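Cyp101j2 (Sphingobium yanoikuyae, PDB 5KYO) probably catalyses the hydroxylation of the monoterpene 1,8-cineole, acting as a haem-containing cytochrome P450 monooxygenase. Local coordinates at residues Thr282-Leu286 / Val392-Phe397; Arg293-Ala297 / Phe397-Phe403. All coordinates share one frame; numbering follows the deposited sequence.

Interaction 1. Residues Thr282-Leu286 / Val392-Phe397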
loop_
_atom_site.group_PDB
_atom_site.type_symbol
_atom_site.label_atom_id
_atom_site.label_comp_id
_atom_site.label_asym_id
_atom_site.label_seq_id
_atom_site.Cartn_x
_atom_site.Cartn_y
_atom_site.Cartn_z
ATOM N N THR A 282 -10.793 -5.317 4.547
ATOM C CA THR A 282 -11.660 -6.282 3.876
ATOM C C THR A 282 -12.380 -7.149 4.892
ATOM O O THR A 282 -13.625 -7.210 4.901
ATOM C CB THR A 282 -10.870 -7.177 2.905
ATOM O OG1 THR A 282 -10.288 -6.362 1.881
ATOM C CG2 THR A 282 -11.787 -8.216 2.253
ATOM N N PHE A 283 -11.616 -7.787 5.775
ATOM C CA PHE A 283 -12.253 -8.700 6.725
ATOM C C PHE A 283 -12.987 -8.029 7.893
ATOM O O PHE A 283 -13.968 -8.597 8.388
ATOM C CB PHE A 283 -11.233 -9.726 7.236
ATOM C CG PHE A 283 -11.082 -10.888 6.297
ATOM C CD1 PHE A 283 -10.210 -10.801 5.223
ATOM C CD2 PHE A 283 -11.875 -12.019 6.433
ATOM C CE1 PHE A 283 -10.079 -11.849 4.319
ATOM C CE2 PHE A 283 -11.759 -13.079 5.535
ATOM C CZ PHE A 283 -10.859 -12.993 4.477
ATOM N N SER A 284 -12.568 -6.844 8.333
ATOM C CA SER A 284 -13.389 -6.142 9.337
ATOM C C SER A 284 -14.706 -5.724 8.710
ATOM O O SER A 284 -15.745 -5.720 9.381
ATOM C CB SER A 284 -12.672 -4.916 9.957
ATOM O OG SER A 284 -12.311 -3.927 9.001
ATOM N N HIS A 285 -14.676 -5.371 7.431
ATOM C CA HIS A 285 -15.910 -5.023 6.746
ATOM C C HIS A 285 -16.872 -6.209 6.621
ATOM O O HIS A 285 -18.074 -6.108 6.927
ATOM C CB HIS A 285 -15.637 -4.464 5.356
ATOM C CG HIS A 285 -16.889 -4.043 4.657
ATOM N ND1 HIS A 285 -17.610 -2.928 5.037
ATOM C CD2 HIS A 285 -17.584 -4.616 3.646
ATOM C CE1 HIS A 285 -18.689 -2.826 4.277
ATOM N NE2 HIS A 285 -18.697 -3.835 3.425
ATOM N N LEU A 286 -16.338 -7.328 6.151
ATOM C CA LEU A 286 -17.102 -8.548 6.035
ATOM C C LEU A 286 -17.703 -8.899 7.376
ATOM O O LEU A 286 -18.836 -9.403 7.459
ATOM C CB LEU A 286 -16.211 -9.694 5.529
ATOM C CG LEU A 286 -15.787 -9.655 4.059
ATOM C CD1 LEU A 286 -14.649 -10.631 3.759
ATOM C CD2 LEU A 286 -17.021 -9.928 3.165
ATOM N N VAL A 392 -7.357 -15.711 -0.500
ATOM C CA VAL A 392 -7.676 -15.564 0.906
ATOM C C VAL A 392 -9.185 -15.624 1.108
ATOM O O VAL A 392 -9.663 -16.311 2.007
ATOM C CB VAL A 392 -7.108 -14.244 1.499
ATOM C CG1 VAL A 392 -7.783 -13.907 2.824
ATOM C CG2 VAL A 392 -5.585 -14.368 1.682
ATOM N N LEU A 393 -9.918 -14.909 0.257
ATOM C CA LEU A 393 -11.364 -14.882 0.329
ATOM C C LEU A 393 -11.897 -16.293 0.083
ATOM O O LEU A 393 -12.778 -16.744 0.788
ATOM C CB LEU A 393 -11.945 -13.914 -0.695
ATOM C CG LEU A 393 -11.817 -12.424 -0.333
ATOM C CD1 LEU A 393 -12.142 -11.583 -1.546
ATOM C CD2 LEU A 393 -12.719 -12.066 0.821
ATOM N N ARG A 394 -11.340 -16.989 -0.902
ATOM C CA ARG A 394 -11.865 -18.310 -1.250
ATOM C C ARG A 394 -11.616 -19.323 -0.144
ATOM O O ARG A 394 -12.524 -20.051 0.248
ATOM C CB ARG A 394 -11.259 -18.818 -2.561
ATOM C CG ARG A 394 -11.752 -18.071 -3.788
ATOM C CD ARG A 394 -11.266 -18.704 -5.085
ATOM N NE ARG A 394 -11.502 -17.842 -6.240
ATOM C CZ ARG A 394 -11.364 -18.231 -7.504
ATOM N NH1 ARG A 394 -11.002 -19.476 -7.780
ATOM N NH2 ARG A 394 -11.601 -17.378 -8.494
ATOM N N GLU A 395 -10.385 -19.397 0.350
ATOM C CA GLU A 395 -10.095 -20.346 1.430
ATOM C C GLU A 395 -10.735 -19.980 2.769
ATOM O O GLU A 395 -11.062 -20.873 3.542
ATOM C CB GLU A 395 -8.588 -20.503 1.623
ATOM C CG GLU A 395 -7.882 -20.994 0.374
ATOM C CD GLU A 395 -8.374 -22.362 -0.097
ATOM O OE1 GLU A 395 -8.909 -23.135 0.724
ATOM O OE2 GLU A 395 -8.214 -22.669 -1.291
ATOM N N TRP A 396 -10.881 -18.689 3.071
ATOM C CA TRP A 396 -11.511 -18.314 4.317
ATOM C C TRP A 396 -12.973 -18.764 4.252
ATOM O O TRP A 396 -13.458 -19.461 5.148
ATOM C CB TRP A 396 -11.408 -16.792 4.598
ATOM C CG TRP A 396 -11.898 -16.448 5.993
ATOM C CD1 TRP A 396 -13.197 -16.379 6.412
ATOM C CD2 TRP A 396 -11.095 -16.157 7.143
ATOM N NE1 TRP A 396 -13.250 -16.070 7.743
ATOM C CE2 TRP A 396 -11.973 -15.939 8.221
ATOM C CE3 TRP A 396 -9.717 -16.079 7.370
ATOM C CZ2 TRP A 396 -11.523 -15.620 9.498
ATOM C CZ3 TRP A 396 -9.275 -15.763 8.648
ATOM C CH2 TRP A 396 -10.174 -15.536 9.690
ATOM N N PHE A 397 -13.672 -18.400 3.178
ATOM C CA PHE A 397 -15.108 -18.681 3.125
ATOM C C PHE A 397 -15.413 -20.180 2.994
ATOM O O PHE A 397 -16.489 -20.622 3.377
ATOM C CB PHE A 397 -15.775 -17.897 1.994
ATOM C CG PHE A 397 -16.181 -16.508 2.412
ATOM C CD1 PHE A 397 -17.308 -16.313 3.194
ATOM C CD2 PHE A 397 -15.394 -15.421 2.085
ATOM C CE1 PHE A 397 -17.674 -15.038 3.593
ATOM C CE2 PHE A 397 -15.740 -14.144 2.493
ATOM C CZ PHE A 397 -16.869 -13.946 3.244
#
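Phe-283 and Trp-396 meet edge to face across two helices of the cytochrome P450 fold, 273-288 and 382-399; by family topology these are the C-terminal part of the long helix that crosses the haem and helix L, which follows the haem-ligand loop. The axes of the short segments come no closer than 12.7 Å and are inclined at 42°, a separation that large side chains must bridge, and Phe-283 carries the largest share of the contact. Its CB leaves the helix toward segment 392-397, and the ring then divides its contacts. On one flank, CE1 comes within 3.4 Å of Val-392 CG1. On the other, CE2 stands over the face of the indole, 3.4 Å from Trp-396 CG, with the phenyl and pyrrole planes inclined at 57°. CZ, at the tip, enters the notch between these partners, 3.6 Å from Val-392 CG1 and 3.8 Å from Trp-396 CB. The indole can lie beneath that edge because Trp-396 carries CG anti to its backbone N (chi1 -172°). Phe-172, stacked on Phe-283 and also meeting Trp-396, extends the aromatic cluster.

Leu-286, one helical turn further on, supplies the second layer. From the side of one face of the Phe-283 ring, its CD1 reaches Leu-393 CD2 at 3.8 Å. The same methyl approaches Phe-397 at the ring edge, near the ring plane, where Leu-286 CD1 lies 3.9 Å from Phe-397 CE2.

Interaction 2. Residues Arg293-Ala297 / Phe397-Phe403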
loop_
_atom_site.group_PDB
_atom_site.type_symbol
_atom_site.label_atom_id
_atom_site.label_comp_id
_atom_site.label_asym_id
_atom_site.label_seq_id
_atom_site.Cartn_x
_atom_site.Cartn_y
_atom_site.Cartn_z
ATOM N N ARG A 293 -21.352 -10.746 3.608
ATOM C CA ARG A 293 -20.733 -11.984 4.079
ATOM C C ARG A 293 -21.578 -13.229 3.764
ATOM O O ARG A 293 -21.072 -14.218 3.245
ATOM C CB ARG A 293 -20.461 -11.886 5.585
ATOM C CG ARG A 293 -19.756 -13.081 6.202
ATOM C CD ARG A 293 -19.537 -12.905 7.699
ATOM N NE ARG A 293 -20.783 -12.975 8.492
ATOM C CZ ARG A 293 -21.318 -11.959 9.157
ATOM N NH1 ARG A 293 -20.778 -10.749 9.106
ATOM N NH2 ARG A 293 -22.433 -12.143 9.855
ATOM N N ARG A 294 -22.869 -13.190 4.090
ATOM C CA ARG A 294 -23.721 -14.342 3.829
ATOM C C ARG A 294 -23.905 -14.614 2.324
ATOM O O ARG A 294 -24.012 -15.773 1.908
ATOM C CB ARG A 294 -25.079 -14.154 4.523
ATOM C CG ARG A 294 -24.976 -13.768 6.015
ATOM C CD ARG A 294 -25.502 -14.807 6.973
ATOM N NE ARG A 294 -25.235 -14.475 8.378
ATOM C CZ ARG A 294 -26.042 -13.741 9.144
ATOM N NH1 ARG A 294 -27.175 -13.258 8.653
ATOM N NH2 ARG A 294 -25.710 -13.496 10.401
ATOM N N ALA A 295 -23.922 -13.574 1.494
ATOM C CA ALA A 295 -24.033 -13.798 0.049
ATOM C C ALA A 295 -22.802 -14.521 -0.493
ATOM O O ALA A 295 -22.898 -15.496 -1.285
ATOM C CB ALA A 295 -24.244 -12.472 -0.681
ATOM N N ILE A 296 -21.632 -14.065 -0.047
ATOM C CA ILE A 296 -20.388 -14.654 -0.545
ATOM C C ILE A 296 -20.249 -16.088 -0.052
ATOM O O ILE A 296 -19.752 -16.954 -0.778
ATOM C CB ILE A 296 -19.148 -13.827 -0.123
ATOM C CG1 ILE A 296 -19.055 -12.526 -0.932
ATOM C CG2 ILE A 296 -17.882 -14.611 -0.322
ATOM C CD1 ILE A 296 -17.913 -11.611 -0.458
ATOM N N ALA A 297 -20.699 -16.347 1.173
ATOM C CA ALA A 297 -20.610 -17.696 1.737
ATOM C C ALA A 297 -21.516 -18.654 0.981
ATOM O O ALA A 297 -21.123 -19.781 0.699
ATOM C CB ALA A 297 -20.960 -17.684 3.203
ATOM N N PHE A 397 -13.672 -18.400 3.178
ATOM C CA PHE A 397 -15.108 -18.681 3.125
ATOM C C PHE A 397 -15.413 -20.180 2.994
ATOM O O PHE A 397 -16.489 -20.622 3.377
ATOM C CB PHE A 397 -15.775 -17.897 1.994
ATOM C CG PHE A 397 -16.181 -16.508 2.412
ATOM C CD1 PHE A 397 -17.308 -16.313 3.194
ATOM C CD2 PHE A 397 -15.394 -15.421 2.085
ATOM C CE1 PHE A 397 -17.674 -15.038 3.593
ATOM C CE2 PHE A 397 -15.740 -14.144 2.493
ATOM C CZ PHE A 397 -16.869 -13.946 3.244
ATOM N N ALA A 398 -14.464 -20.966 2.495
ATOM C CA ALA A 398 -14.668 -22.413 2.462
ATOM C C ALA A 398 -14.711 -23.005 3.873
ATOM O O ALA A 398 -15.408 -24.007 4.103
ATOM C CB ALA A 398 -13.583 -23.106 1.649
ATOM N N ARG A 399 -13.965 -22.393 4.792
ATOM C CA ARG A 399 -13.697 -22.950 6.116
ATOM C C ARG A 399 -14.403 -22.259 7.288
ATOM O O ARG A 399 -14.779 -22.920 8.250
ATOM C CB ARG A 399 -12.177 -22.942 6.389
ATOM C CG ARG A 399 -11.390 -23.813 5.398
ATOM C CD ARG A 399 -9.862 -23.691 5.483
ATOM N NE ARG A 399 -9.265 -24.821 4.746
ATOM C CZ ARG A 399 -9.163 -24.838 3.428
ATOM N NH1 ARG A 399 -9.587 -23.781 2.749
ATOM N NH2 ARG A 399 -8.657 -25.893 2.780
ATOM N N ILE A 400 -14.513 -20.935 7.226
ATOM C CA ILE A 400 -15.199 -20.115 8.228
ATOM C C ILE A 400 -16.159 -19.178 7.497
ATOM O O ILE A 400 -15.877 -17.999 7.312
ATOM C CB ILE A 400 -14.186 -19.309 9.098
ATOM C CG1 ILE A 400 -13.109 -20.252 9.669
ATOM C CG2 ILE A 400 -14.894 -18.549 10.223
ATOM C CD1 ILE A 400 -11.867 -19.546 10.227
ATOM N N PRO A 401 -17.309 -19.729 7.055
ATOM C CA PRO A 401 -18.272 -18.979 6.253
ATOM C C PRO A 401 -18.869 -17.839 7.059
ATOM O O PRO A 401 -19.159 -16.792 6.473
ATOM C CB PRO A 401 -19.337 -20.023 5.895
ATOM C CG PRO A 401 -19.168 -21.123 6.913
ATOM C CD PRO A 401 -17.696 -21.142 7.209
ATOM N N GLU A 402 -19.018 -18.046 8.367
ATOM C CA GLU A 402 -19.780 -17.130 9.211
ATOM C C GLU A 402 -18.978 -16.707 10.443
ATOM O O GLU A 402 -18.524 -17.523 11.239
ATOM C CB GLU A 402 -21.118 -17.759 9.619
ATOM C CG GLU A 402 -21.934 -16.950 10.696
ATOM C CD GLU A 402 -22.564 -15.657 10.190
ATOM O OE1 GLU A 402 -22.607 -15.438 8.971
ATOM O OE2 GLU A 402 -23.032 -14.840 11.036
ATOM N N PHE A 403 -18.826 -15.405 10.597
ATOM C CA PHE A 403 -17.975 -14.854 11.625
ATOM C C PHE A 403 -18.394 -13.414 11.863
ATOM O O PHE A 403 -19.172 -12.872 11.090
ATOM C CB PHE A 403 -16.499 -14.926 11.198
ATOM C CG PHE A 403 -16.237 -14.330 9.838
ATOM C CD1 PHE A 403 -16.485 -15.058 8.686
ATOM C CD2 PHE A 403 -15.751 -13.032 9.718
ATOM C CE1 PHE A 403 -16.259 -14.509 7.445
ATOM C CE2 PHE A 403 -15.505 -12.482 8.473
ATOM C CZ PHE A 403 -15.764 -13.212 7.337
#
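Glu-402 is clasped by two consecutive arginines, Arg-293 and Arg-294, each presenting NE and NH2 side-on to its carboxylate. Glu-402 OE1 accepts from both NE atoms, at 3.1 Å from Arg-293 NE and 2.9 Å from Arg-294 NE. Glu-402 OE2 takes both NH2 groups, 3.0 Å from Arg-293 NH2 and 3.1 Å from Arg-294 NH2. Each oxygen receives its two donors from opposite faces of the carboxylate plane, so the group is pinned between the guanidinium groups, and the four N-H contacts probably favour its ionised form. With an alanine in place of Glu-402, both arginines would probably lose their shared counter-charge and the end of Arg-294 would be free to turn.

Arg-293 is engaged further: its NH1 bonds to Leu-286 O, while Phe-403 O lies over the centre of its guanidinium, 3.0 Å from Arg-293 CZ, without a hydrogen bond. A bend at chi3 (70°) turns this head aside from the methylene chain, and Arg-293 CD rests over the face of Phe-403, 3.8 Å from the ring centroid. Apolar contacts complete the joint: Ile-296 CG2 lies over the face of Phe-397, 3.5 Å from the ring centroid, and Ala-297 CB packs on Pro-401 CB. Helix 290-298 is thereby fastened to the turn that leaves helix 382-399 and leads into strand 404-405, while Ile-296 also touches helices 273-288 and 303-313.

In the fold
Interactions 1 and 2 lie about 8 Å apart, centre to centre, and share Phe-397 of helix 382-399, which thus packs against two successive helices, 273-288 and 290-298. Interaction 1, about 18 Å from the centre of the chain, is wholly buried and has no hydrogen bond between its segments. Interaction 2, about 26 Å out, is only partly buried: it mixes apolar packing with a salt-bridge network that runs from the buried Arg-293 to the exposed Arg-294. Leu-286 and Trp-396 join the two, the leucine packing on Phe-403 and Ile-296 and the indole meeting the Phe-403 ring edge to face. Of the pair, ion pairs join the apolar contacts only at the outer one.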